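Local coordinates for protein dTDP-4-dehydrorhamnose reductase (Bacillus anthracis, PDB 3SC6) that reduces dTDP-4-dehydrorhamnose with NADPH to dTDP-L-rhamnose, a step of rhamnose biosynthesis, and binds NADP in a Rossmann fold, at residues W155-G158 and N162-V165; V191-V196 and V212-S217; I198-H203 and N265-M270; F221-K226 and P271-G276. All blocks are in the same frame, centred on the assembly; numbering follows the deposited sequence.

Contact 1. Residues W155-G158 and N162-V165. With NAP (NADP nicotinamide-adenine-dinucleotide phosphate), chain G.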
# COMPACT_ATOMS: atom_id res chain seq x y z
N TRP A 155 5.02 -2.50 3.59
CA TRP A 155 6.35 -2.65 3.00
C TRP A 155 6.23 -2.81 1.50
O TRP A 155 6.81 -3.71 0.89
CB TRP A 155 6.99 -3.88 3.64
CG TRP A 155 7.37 -3.68 5.09
CD1 TRP A 155 6.57 -3.18 6.08
CD2 TRP A 155 8.53 -4.20 5.74
NE1 TRP A 155 7.23 -3.22 7.28
CE2 TRP A 155 8.43 -3.87 7.10
CE3 TRP A 155 9.67 -4.87 5.29
CZ2 TRP A 155 9.42 -4.18 8.03
CZ3 TRP A 155 10.66 -5.18 6.21
CH2 TRP A 155 10.52 -4.84 7.56
N LEU A 156 5.46 -1.91 0.91
CA LEU A 156 5.20 -1.90 -0.52
C LEU A 156 6.37 -1.27 -1.29
O LEU A 156 6.93 -0.27 -0.86
CB LEU A 156 3.91 -1.12 -0.77
CG LEU A 156 3.34 -1.05 -2.18
CD1 LEU A 156 3.03 -2.44 -2.69
CD2 LEU A 156 2.08 -0.19 -2.17
N TYR A 157 6.73 -1.88 -2.43
CA TYR A 157 7.81 -1.38 -3.27
C TYR A 157 7.54 -1.84 -4.70
O TYR A 157 7.08 -2.96 -4.91
CB TYR A 157 9.17 -1.92 -2.81
CG TYR A 157 9.34 -3.41 -2.99
CD1 TYR A 157 8.92 -4.30 -2.02
CD2 TYR A 157 9.93 -3.92 -4.14
CE1 TYR A 157 9.09 -5.67 -2.19
CE2 TYR A 157 10.10 -5.27 -4.32
CZ TYR A 157 9.68 -6.15 -3.34
OH TYR A 157 9.85 -7.50 -3.53
N GLY A 158 7.83 -0.98 -5.67
CA GLY A 158 7.61 -1.31 -7.08
C GLY A 158 8.69 -0.86 -8.04
O GLY A 158 9.78 -0.45 -7.63
N ASN A 162 11.37 5.85 -5.70
CA ASN A 162 12.41 5.35 -4.82
C ASN A 162 11.81 4.35 -3.85
O ASN A 162 10.64 4.45 -3.50
CB ASN A 162 13.07 6.49 -4.04
CG ASN A 162 13.75 7.50 -4.94
OD1 ASN A 162 13.78 7.35 -6.16
ND2 ASN A 162 14.30 8.55 -4.33
N ASN A 163 12.61 3.38 -3.44
CA ASN A 163 12.16 2.37 -2.50
C ASN A 163 13.38 1.73 -1.84
O ASN A 163 14.52 2.01 -2.22
CB ASN A 163 11.27 1.33 -3.19
CG ASN A 163 11.97 0.59 -4.30
OD1 ASN A 163 13.19 0.56 -4.37
ND2 ASN A 163 11.19 -0.05 -5.16
N PHE A 164 13.15 0.88 -0.84
CA PHE A 164 14.24 0.23 -0.13
C PHE A 164 15.08 -0.69 -1.02
O PHE A 164 16.27 -0.82 -0.80
CB PHE A 164 13.69 -0.54 1.07
CG PHE A 164 14.75 -1.20 1.91
CD1 PHE A 164 15.33 -0.52 2.97
CD2 PHE A 164 15.14 -2.51 1.67
CE1 PHE A 164 16.30 -1.12 3.75
CE2 PHE A 164 16.11 -3.12 2.45
CZ PHE A 164 16.68 -2.42 3.49
N VAL A 165 14.47 -1.33 -2.01
CA VAL A 165 15.25 -2.22 -2.88
C VAL A 165 16.21 -1.43 -3.78
O VAL A 165 17.37 -1.82 -3.93
CB VAL A 165 14.35 -3.13 -3.72
CG1 VAL A 165 15.19 -3.99 -4.64
CG2 VAL A 165 13.50 -4.00 -2.81
PA NAP G . 3.06 7.32 -2.91
O1A NAP G . 3.33 8.45 -1.95
O2A NAP G . 4.04 7.07 -4.04
O5B NAP G . 1.60 7.50 -3.55
C5B NAP G . 0.67 8.47 -3.05
C4B NAP G . 0.36 9.46 -4.17
O4B NAP G . -0.74 10.30 -3.78
C3B NAP G . 1.54 10.37 -4.48
O3B NAP G . 1.92 10.30 -5.86
C2B NAP G . 1.05 11.76 -4.14
O2B NAP G . 1.57 12.75 -5.04
C1B NAP G . -0.46 11.61 -4.26
N9A NAP G . -1.19 12.71 -3.55
C8A NAP G . -0.76 13.45 -2.52
N7A NAP G . -1.72 14.36 -2.21
C5A NAP G . -2.74 14.18 -3.06
C6A NAP G . -4.06 14.83 -3.25
N6A NAP G . -4.45 15.85 -2.45
N1A NAP G . -4.86 14.38 -4.24
C2A NAP G . -4.47 13.36 -5.03
N3A NAP G . -3.28 12.75 -4.88
C4A NAP G . -2.40 13.14 -3.91
O3 NAP G . 2.89 5.95 -2.06
PN NAP G . 2.23 4.61 -2.68
O1N NAP G . 2.91 3.43 -2.02
O2N NAP G . 2.15 4.70 -4.18
O5D NAP G . 0.72 4.67 -2.13
C5D NAP G . -0.15 3.55 -2.27
C4D NAP G . -1.02 3.39 -1.03
O4D NAP G . -0.53 2.32 -0.21
C3D NAP G . -1.05 4.64 -0.15
O3D NAP G . -2.40 5.06 0.07
C2D NAP G . -0.40 4.24 1.15
O2D NAP G . -1.07 4.84 2.25
C1D NAP G . -0.50 2.71 1.16
N1N NAP G . 0.60 2.05 1.87
C2N NAP G . 1.87 2.22 1.46
C3N NAP G . 2.92 1.59 2.12
C7N NAP G . 4.33 1.80 1.63
O7N NAP G . 4.53 2.58 0.71
N7N NAP G . 5.34 1.15 2.20
C4N NAP G . 2.65 0.78 3.21
C5N NAP G . 1.34 0.62 3.62
C6N NAP G . 0.32 1.26 2.92
P2B NAP G . 2.72 13.77 -4.55
O1X NAP G . 3.14 14.43 -5.84
O2X NAP G . 2.02 14.70 -3.58
O3X NAP G . 3.76 12.89 -3.92
O HOH W 1 8.45 1.64 -5.28

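Contact 2. Residues V191-V196 and V212-S217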
# COMPACT_ATOMS: atom_id res chain seq x y z
N VAL A 191 4.42 -4.49 -5.55
CA VAL A 191 3.27 -3.93 -6.26
C VAL A 191 2.65 -4.84 -7.30
O VAL A 191 1.43 -4.97 -7.37
CB VAL A 191 3.64 -2.59 -6.93
CG1 VAL A 191 2.49 -2.06 -7.75
CG2 VAL A 191 4.07 -1.56 -5.88
N ALA A 192 3.46 -5.48 -8.13
CA ALA A 192 2.93 -6.37 -9.16
C ALA A 192 2.03 -7.45 -8.56
O ALA A 192 0.98 -7.74 -9.13
CB ALA A 192 4.05 -7.00 -9.96
N ASP A 193 2.45 -8.04 -7.44
CA ASP A 193 1.64 -9.08 -6.79
C ASP A 193 0.37 -8.48 -6.18
O ASP A 193 -0.69 -9.12 -6.18
CB ASP A 193 2.44 -9.83 -5.70
CG ASP A 193 3.61 -10.63 -6.27
OD1 ASP A 193 3.77 -10.69 -7.50
OD2 ASP A 193 4.37 -11.22 -5.46
N LEU A 194 0.47 -7.26 -5.67
CA LEU A 194 -0.67 -6.58 -5.08
C LEU A 194 -1.69 -6.28 -6.18
O LEU A 194 -2.88 -6.57 -6.04
CB LEU A 194 -0.24 -5.28 -4.40
CG LEU A 194 -1.38 -4.47 -3.77
CD1 LEU A 194 -2.12 -5.32 -2.75
CD2 LEU A 194 -0.85 -3.20 -3.12
N ASN A 195 -1.22 -5.69 -7.28
CA ASN A 195 -2.09 -5.35 -8.40
C ASN A 195 -2.82 -6.57 -8.93
O ASN A 195 -3.98 -6.47 -9.33
CB ASN A 195 -1.31 -4.65 -9.51
CG ASN A 195 -0.75 -3.30 -9.08
OD1 ASN A 195 -1.16 -2.75 -8.05
ND2 ASN A 195 0.16 -2.75 -9.88
N VAL A 196 -2.16 -7.72 -8.93
CA VAL A 196 -2.78 -8.94 -9.41
C VAL A 196 -3.98 -9.26 -8.54
O VAL A 196 -5.03 -9.66 -9.04
CB VAL A 196 -1.82 -10.15 -9.39
CG1 VAL A 196 -2.55 -11.43 -9.74
CG2 VAL A 196 -0.65 -9.92 -10.34
N VAL A 212 -3.64 -7.78 2.05
CA VAL A 212 -2.90 -8.28 0.90
C VAL A 212 -1.43 -7.92 1.02
O VAL A 212 -1.05 -6.74 1.00
CB VAL A 212 -3.44 -7.70 -0.41
CG1 VAL A 212 -2.65 -8.23 -1.60
CG2 VAL A 212 -4.92 -8.03 -0.56
N SER A 213 -0.60 -8.95 1.16
CA SER A 213 0.84 -8.79 1.29
C SER A 213 1.47 -10.10 0.90
O SER A 213 0.78 -11.11 0.82
CB SER A 213 1.22 -8.51 2.75
OG SER A 213 0.59 -7.34 3.23
N ASN A 214 2.77 -10.09 0.66
CA ASN A 214 3.45 -11.32 0.30
C ASN A 214 3.58 -12.17 1.56
O ASN A 214 3.64 -11.64 2.67
CB ASN A 214 4.81 -11.05 -0.34
CG ASN A 214 4.69 -10.32 -1.67
OD1 ASN A 214 5.68 -9.83 -2.21
ND2 ASN A 214 3.48 -10.24 -2.20
N THR A 215 3.58 -13.48 1.37
CA THR A 215 3.69 -14.44 2.46
C THR A 215 5.03 -14.40 3.18
O THR A 215 6.03 -13.97 2.62
CB THR A 215 3.50 -15.87 1.92
OG1 THR A 215 2.22 -15.98 1.29
CG2 THR A 215 3.60 -16.91 3.03
N GLY A 216 5.02 -14.83 4.44
CA GLY A 216 6.22 -14.87 5.27
C GLY A 216 6.59 -13.59 5.99
O GLY A 216 6.23 -12.49 5.57
N SER A 217 7.31 -13.76 7.10
CA SER A 217 7.77 -12.64 7.90
C SER A 217 9.17 -12.34 7.39
O SER A 217 9.75 -13.14 6.66
CB SER A 217 7.82 -13.02 9.39
OG SER A 217 8.71 -14.09 9.61

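Contact 3. Residues I198-H203 and N265-M270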
# COMPACT_ATOMS: atom_id res chain seq x y z
N ILE A 198 -5.64 -6.99 -6.54
CA ILE A 198 -6.61 -5.90 -6.67
C ILE A 198 -7.49 -6.19 -7.89
O ILE A 198 -8.71 -6.09 -7.84
CB ILE A 198 -5.93 -4.53 -6.88
CG1 ILE A 198 -5.10 -4.16 -5.65
CG2 ILE A 198 -6.96 -3.45 -7.11
CD1 ILE A 198 -4.38 -2.83 -5.76
N ASN A 199 -6.83 -6.55 -8.97
CA ASN A 199 -7.48 -6.87 -10.23
C ASN A 199 -8.53 -7.98 -10.02
O ASN A 199 -9.64 -7.90 -10.55
CB ASN A 199 -6.42 -7.34 -11.24
CG ASN A 199 -6.98 -7.57 -12.62
OD1 ASN A 199 -8.03 -7.05 -12.98
ND2 ASN A 199 -6.24 -8.30 -13.43
N LYS A 200 -8.19 -8.99 -9.23
CA LYS A 200 -9.10 -10.11 -8.95
C LYS A 200 -10.31 -9.66 -8.14
O LYS A 200 -11.44 -10.09 -8.40
CB LYS A 200 -8.34 -11.26 -8.28
CG LYS A 200 -7.22 -11.83 -9.18
CD LYS A 200 -6.36 -12.92 -8.51
CE LYS A 200 -7.15 -14.15 -8.11
NZ LYS A 200 -7.79 -14.83 -9.29
N LEU A 201 -10.09 -8.77 -7.17
CA LEU A 201 -11.19 -8.26 -6.33
C LEU A 201 -12.18 -7.37 -7.07
O LEU A 201 -13.38 -7.45 -6.82
CB LEU A 201 -10.64 -7.49 -5.12
CG LEU A 201 -9.83 -8.24 -4.07
CD1 LEU A 201 -9.23 -7.28 -3.06
CD2 LEU A 201 -10.69 -9.30 -3.38
N ILE A 202 -11.69 -6.53 -7.98
CA ILE A 202 -12.59 -5.63 -8.72
C ILE A 202 -13.58 -6.36 -9.66
O ILE A 202 -14.62 -5.80 -10.00
CB ILE A 202 -11.84 -4.46 -9.43
CG1 ILE A 202 -11.00 -4.95 -10.61
CG2 ILE A 202 -10.93 -3.74 -8.43
CD1 ILE A 202 -10.24 -3.84 -11.29
N HIS A 203 -13.26 -7.59 -10.08
CA HIS A 203 -14.17 -8.36 -10.96
C HIS A 203 -15.31 -9.01 -10.17
O HIS A 203 -16.19 -9.62 -10.76
CB HIS A 203 -13.45 -9.46 -11.74
CG HIS A 203 -12.52 -8.95 -12.80
ND1 HIS A 203 -11.21 -8.61 -12.55
CD2 HIS A 203 -12.71 -8.76 -14.13
CE1 HIS A 203 -10.64 -8.21 -13.68
NE2 HIS A 203 -11.53 -8.30 -14.65
N ASN A 265 -12.43 -16.32 1.01
CA ASN A 265 -13.16 -15.97 -0.21
C ASN A 265 -12.67 -16.73 -1.45
O ASN A 265 -12.82 -16.26 -2.57
CB ASN A 265 -13.12 -14.46 -0.47
CG ASN A 265 -13.79 -13.67 0.63
OD1 ASN A 265 -14.23 -14.23 1.62
ND2 ASN A 265 -13.86 -12.37 0.45
N GLY A 266 -12.06 -17.89 -1.23
CA GLY A 266 -11.56 -18.72 -2.32
C GLY A 266 -10.33 -18.27 -3.08
O GLY A 266 -9.85 -19.00 -3.95
N PHE A 267 -9.81 -17.08 -2.78
CA PHE A 267 -8.63 -16.60 -3.49
C PHE A 267 -7.41 -17.40 -3.05
O PHE A 267 -7.35 -17.88 -1.92
CB PHE A 267 -8.36 -15.12 -3.20
CG PHE A 267 -9.48 -14.20 -3.59
CD1 PHE A 267 -10.40 -13.78 -2.65
CD2 PHE A 267 -9.61 -13.77 -4.90
CE1 PHE A 267 -11.42 -12.92 -3.01
CE2 PHE A 267 -10.63 -12.92 -5.26
CZ PHE A 267 -11.54 -12.49 -4.31
N LEU A 268 -6.43 -17.54 -3.95
CA LEU A 268 -5.21 -18.27 -3.62
C LEU A 268 -4.28 -17.36 -2.82
O LEU A 268 -4.42 -16.14 -2.84
CB LEU A 268 -4.50 -18.77 -4.88
CG LEU A 268 -5.25 -19.78 -5.76
CD1 LEU A 268 -4.42 -20.12 -6.99
CD2 LEU A 268 -5.59 -21.04 -4.97
N GLN A 269 -3.34 -17.98 -2.12
CA GLN A 269 -2.39 -17.23 -1.30
C GLN A 269 -1.39 -16.45 -2.14
O GLN A 269 -1.04 -16.85 -3.25
CB GLN A 269 -1.63 -18.17 -0.36
CG GLN A 269 -2.51 -18.91 0.63
CD GLN A 269 -1.72 -19.82 1.56
OE1 GLN A 269 -0.49 -19.91 1.47
NE2 GLN A 269 -2.43 -20.51 2.45
N MET A 270 -0.96 -15.32 -1.60
CA MET A 270 0.01 -14.45 -2.25
C MET A 270 1.35 -15.16 -2.26
O MET A 270 1.58 -16.06 -1.46
CB MET A 270 0.16 -13.16 -1.44
CG MET A 270 -1.07 -12.28 -1.34
SD MET A 270 -1.52 -11.53 -2.91
CE MET A 270 -0.07 -10.53 -3.23

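Contact 4. Residues F221-K226 and P271-G276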
# COMPACT_ATOMS: atom_id res chain seq x y z
N PHE A 221 16.92 -6.14 7.62
CA PHE A 221 18.23 -6.77 7.64
C PHE A 221 18.27 -8.03 6.76
O PHE A 221 19.07 -8.10 5.83
CB PHE A 221 18.60 -7.07 9.09
CG PHE A 221 19.93 -7.76 9.26
CD1 PHE A 221 21.10 -7.02 9.28
CD2 PHE A 221 19.99 -9.13 9.46
CE1 PHE A 221 22.32 -7.65 9.45
CE2 PHE A 221 21.20 -9.76 9.64
CZ PHE A 221 22.37 -9.02 9.64
N GLU A 222 17.41 -9.00 7.06
CA GLU A 222 17.36 -10.25 6.27
C GLU A 222 16.96 -9.95 4.84
O GLU A 222 17.41 -10.60 3.89
CB GLU A 222 16.37 -11.24 6.87
CG GLU A 222 16.71 -11.72 8.26
CD GLU A 222 15.66 -12.67 8.82
OE1 GLU A 222 14.62 -12.89 8.16
OE2 GLU A 222 15.88 -13.19 9.94
N PHE A 223 16.08 -8.96 4.69
CA PHE A 223 15.60 -8.55 3.39
C PHE A 223 16.77 -7.95 2.63
O PHE A 223 17.00 -8.27 1.47
CB PHE A 223 14.42 -7.57 3.56
CG PHE A 223 13.83 -7.07 2.27
CD1 PHE A 223 13.07 -7.91 1.49
CD2 PHE A 223 13.91 -5.74 1.92
CE1 PHE A 223 12.49 -7.46 0.32
CE2 PHE A 223 13.32 -5.28 0.77
CZ PHE A 223 12.61 -6.14 -0.03
N ALA A 224 17.54 -7.11 3.32
CA ALA A 224 18.70 -6.47 2.71
C ALA A 224 19.66 -7.54 2.18
O ALA A 224 20.05 -7.49 1.01
CB ALA A 224 19.41 -5.58 3.72
N LYS A 225 20.02 -8.51 3.02
CA LYS A 225 20.92 -9.58 2.60
C LYS A 225 20.45 -10.28 1.34
O LYS A 225 21.20 -10.42 0.38
CB LYS A 225 21.08 -10.67 3.67
CG LYS A 225 21.76 -10.29 4.96
CD LYS A 225 21.85 -11.53 5.86
CE LYS A 225 22.56 -11.26 7.17
NZ LYS A 225 23.98 -10.85 6.97
N LYS A 226 19.19 -10.71 1.35
CA LYS A 226 18.64 -11.40 0.21
C LYS A 226 18.53 -10.53 -1.05
O LYS A 226 18.46 -11.06 -2.16
CB LYS A 226 17.35 -12.14 0.58
CG LYS A 226 16.75 -12.95 -0.55
CD LYS A 226 15.64 -13.87 -0.07
CE LYS A 226 16.19 -14.93 0.91
NZ LYS A 226 15.14 -15.87 1.38
N PRO A 271 2.24 -14.77 -3.19
CA PRO A 271 3.54 -15.40 -3.21
C PRO A 271 4.34 -14.93 -1.99
O PRO A 271 3.93 -13.96 -1.34
CB PRO A 271 4.19 -14.88 -4.49
CG PRO A 271 3.07 -14.33 -5.31
CD PRO A 271 2.03 -13.87 -4.34
N SER A 272 5.44 -15.60 -1.68
CA SER A 272 6.26 -15.20 -0.54
C SER A 272 7.00 -13.92 -0.91
O SER A 272 7.20 -13.64 -2.09
CB SER A 272 7.25 -16.30 -0.19
OG SER A 272 8.11 -16.56 -1.28
N TRP A 273 7.39 -13.14 0.09
CA TRP A 273 8.11 -11.89 -0.15
C TRP A 273 9.39 -12.22 -0.90
O TRP A 273 9.85 -11.46 -1.75
CB TRP A 273 8.45 -11.17 1.16
CG TRP A 273 9.35 -11.95 2.08
CD1 TRP A 273 8.97 -12.80 3.08
CD2 TRP A 273 10.78 -11.96 2.08
NE1 TRP A 273 10.07 -13.33 3.70
CE2 TRP A 273 11.19 -12.83 3.11
CE3 TRP A 273 11.75 -11.32 1.30
CZ2 TRP A 273 12.54 -13.06 3.38
CZ3 TRP A 273 13.08 -11.55 1.58
CH2 TRP A 273 13.46 -12.42 2.61
N GLU A 274 9.94 -13.37 -0.56
CA GLU A 274 11.17 -13.88 -1.15
C GLU A 274 10.93 -14.08 -2.64
O GLU A 274 11.76 -13.71 -3.48
CB GLU A 274 11.51 -15.22 -0.50
CG GLU A 274 11.68 -15.11 1.01
CD GLU A 274 11.92 -16.44 1.69
OE1 GLU A 274 11.89 -17.49 1.00
OE2 GLU A 274 12.12 -16.44 2.92
N GLU A 275 9.78 -14.66 -2.95
CA GLU A 275 9.38 -14.95 -4.31
C GLU A 275 8.88 -13.68 -5.02
O GLU A 275 9.00 -13.55 -6.24
CB GLU A 275 8.30 -16.03 -4.28
CG GLU A 275 7.80 -16.48 -5.62
CD GLU A 275 6.79 -17.60 -5.49
OE1 GLU A 275 6.27 -18.05 -6.52
OE2 GLU A 275 6.53 -18.03 -4.34
N GLY A 276 8.32 -12.75 -4.25
CA GLY A 276 7.82 -11.50 -4.81
C GLY A 276 8.98 -10.63 -5.26
O GLY A 276 8.87 -9.90 -6.24

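Contact 1. Residues W155-G158 and N162-V165
Tyr157 meets Asn163 and Val165 where a strand of the Rossmann fold, 148-157, turns over a short loop into helix 164-172. Val165 comes over one face of the Tyr157 ring. Its CG2 lies 4.1 Å from the ring centroid and 22° off the normal, a CH-pi contact displaced toward the CD2 side. CG of Tyr157 sits between its backbone N and carbonyl carbon (chi1 67°), which places the ring under Val165. Asn163 comes to the same ring at the edge, near the plane, and its amide stands 77° from the ring plane. Asn163 ND2 lies 3.6 Å from Tyr157 CB. The amide of Asn163 has two ends with different tasks. OD1 accepts from Lys166 N, so Asn163 is the N-cap of the helix. ND2 points back to the strand end; it lies close to Gly158 O, but the angle is too poor for a hydrogen bond. The strand also borders the cofactor. Leu156 CB packs 3.8 Å from C7N of the NADP carboxamide. On the polar side, one water joins the two segments: it accepts from Gly158 N at 2.7 Å and from Asn163 ND2 at 3.2 Å.

Contact 2. Residues V191-V196 and V212-S217
Asp193 reaches out from helix 191-202 to Asn214, in the loop that follows strand 208-211. Its CB points at this loop and lies 3.7 Å from Asn214 ND2. CG is anti to the carbonyl carbon of Asp193 (chi1 -65°) and comes 4.1 Å from the same ND2. Of the two carboxylate oxygens, OD2 is the one that faces Asn214. It is nearer the amide nitrogen, lying 3.5 Å from Asn214 ND2 and 3.8 Å from Asn214 OD1. The two side chains meet at about a right angle, with the carboxylate and amide planes 51° apart. No hydrogen bond passes between the segments. The other oxygen, OD1, forms a salt bridge with Arg279 of helix 273-283, which probably helps to keep the buried carboxylate ionised. Asn214 OD1 is held by Tyr190 N, just before the helix.

Helix 191-202 is the connection of a beta-alpha-beta unit of the Rossmann fold, between strands 185-190 and 208-211, both of which run parallel to strand 148-157. One residue on from Asp193, Leu194 carries the apolar half of the contact. Its CG is anti to the backbone N (chi1 179°), and CD1 is turned to CG1 of Val212; the modelled separation of these methyls is doubtful. Leu194 also packs on Leu156, and its side chain is about 6 Å from the bound NADP. At the start of the loop, Ser213 OG makes a weak hydrogen bond to Val212 O, 2.8 Å long.

Contact 3. Residues I198-H203 and N265-M270
Leu201 and Lys200 of helix 191-202 receive the ring of Phe267, which stands in the loop before helix 273-283. The apolar contact is with Leu201. Its CD2 lies 3.4 Å from Phe267 CZ and 3.7 Å from CE1, so one methyl meets the far end of the ring. The two side chains cross at about a right angle, and the methyl comes in obliquely. Lys200 adds the aliphatic part of its chain. It runs past Phe267 in the opposite direction, with CB 4.1 Å from Phe267 CE2. A turn at chi3 (62°) brings CE to the ring edge, near the plane and 4.1 Å from CD2. Leu201 is buried, while Lys200 is exposed to solvent. No hydrogen bond joins the segments; His203 ND1 donates to Asn199 O at 2.6 Å, with the acceptor in the imidazole plane, and its NE2 bonds to Glu29. The contact lies on the outer part of the Rossmann domain, about 13 Å from NADP to the Leu201 side chain. Beneath it, Leu201 packs on Phe149 and Val151 of strand 148-157, and Ile198 and Ile202 lie on strand 59-62.

Contact 4. Residues F221-K226 and P271-G276
Phe223 and Trp273 make the tight, buried part of this contact. The indole comes to the edge of the phenyl ring: Trp273 CZ3 lies 3.6 Å from Phe223 CD1, near the phenyl plane. The centroids of the phenyl ring and the six-membered ring of the indole are 5.8 Å apart and the planes are at 60°, an oblique pairing. Trp273 gets there with CG between its backbone N and carbonyl carbon (chi1 62°), at the first turn of its helix. Both rings also pack on Pro188 and Cys218.

The two parts belong to helices 220-231 and 273-283, which pack together in the C-terminal half of the chain. The second helix begins with an N-cap: Ser272 OG accepts from Glu275 N at 3.0 Å.

Toward solvent the contact is looser and charged. Lys226 crosses the indole obliquely, with CD 3.7 Å from Trp273 CH2. A bend at chi3 (-64°) then directs NZ to Glu274, where it forms a salt bridge to OE2 at 3.4 Å. The extended chain of Glu274 starts over one face of the indole, which its CG covers near the centre.

How the contacts relate
From the N terminus, contact 1 comes first and closes the short loop between strand 148-157 and helix 164-172. Contact 2 opens later and spans the rest of helix 191-202 and strand 208-211. Contact 3 crosses it, since 198-203 lies between the two segments of contact 2. Contact 4 follows contact 2 in series and crosses contact 3; none is nested. Segments 265-270 and 271-276 adjoin, and both meet 212-217, where Thr215 bonds to Met270, Pro271 and Trp273 in turn. Contacts 1 and 2 meet through Tyr157 O and Val191 N. Phe164 and Val165 pack on Phe223, joining contact 1 to contact 4. Together they tie the NADP-binding sheet to the C-terminal helices.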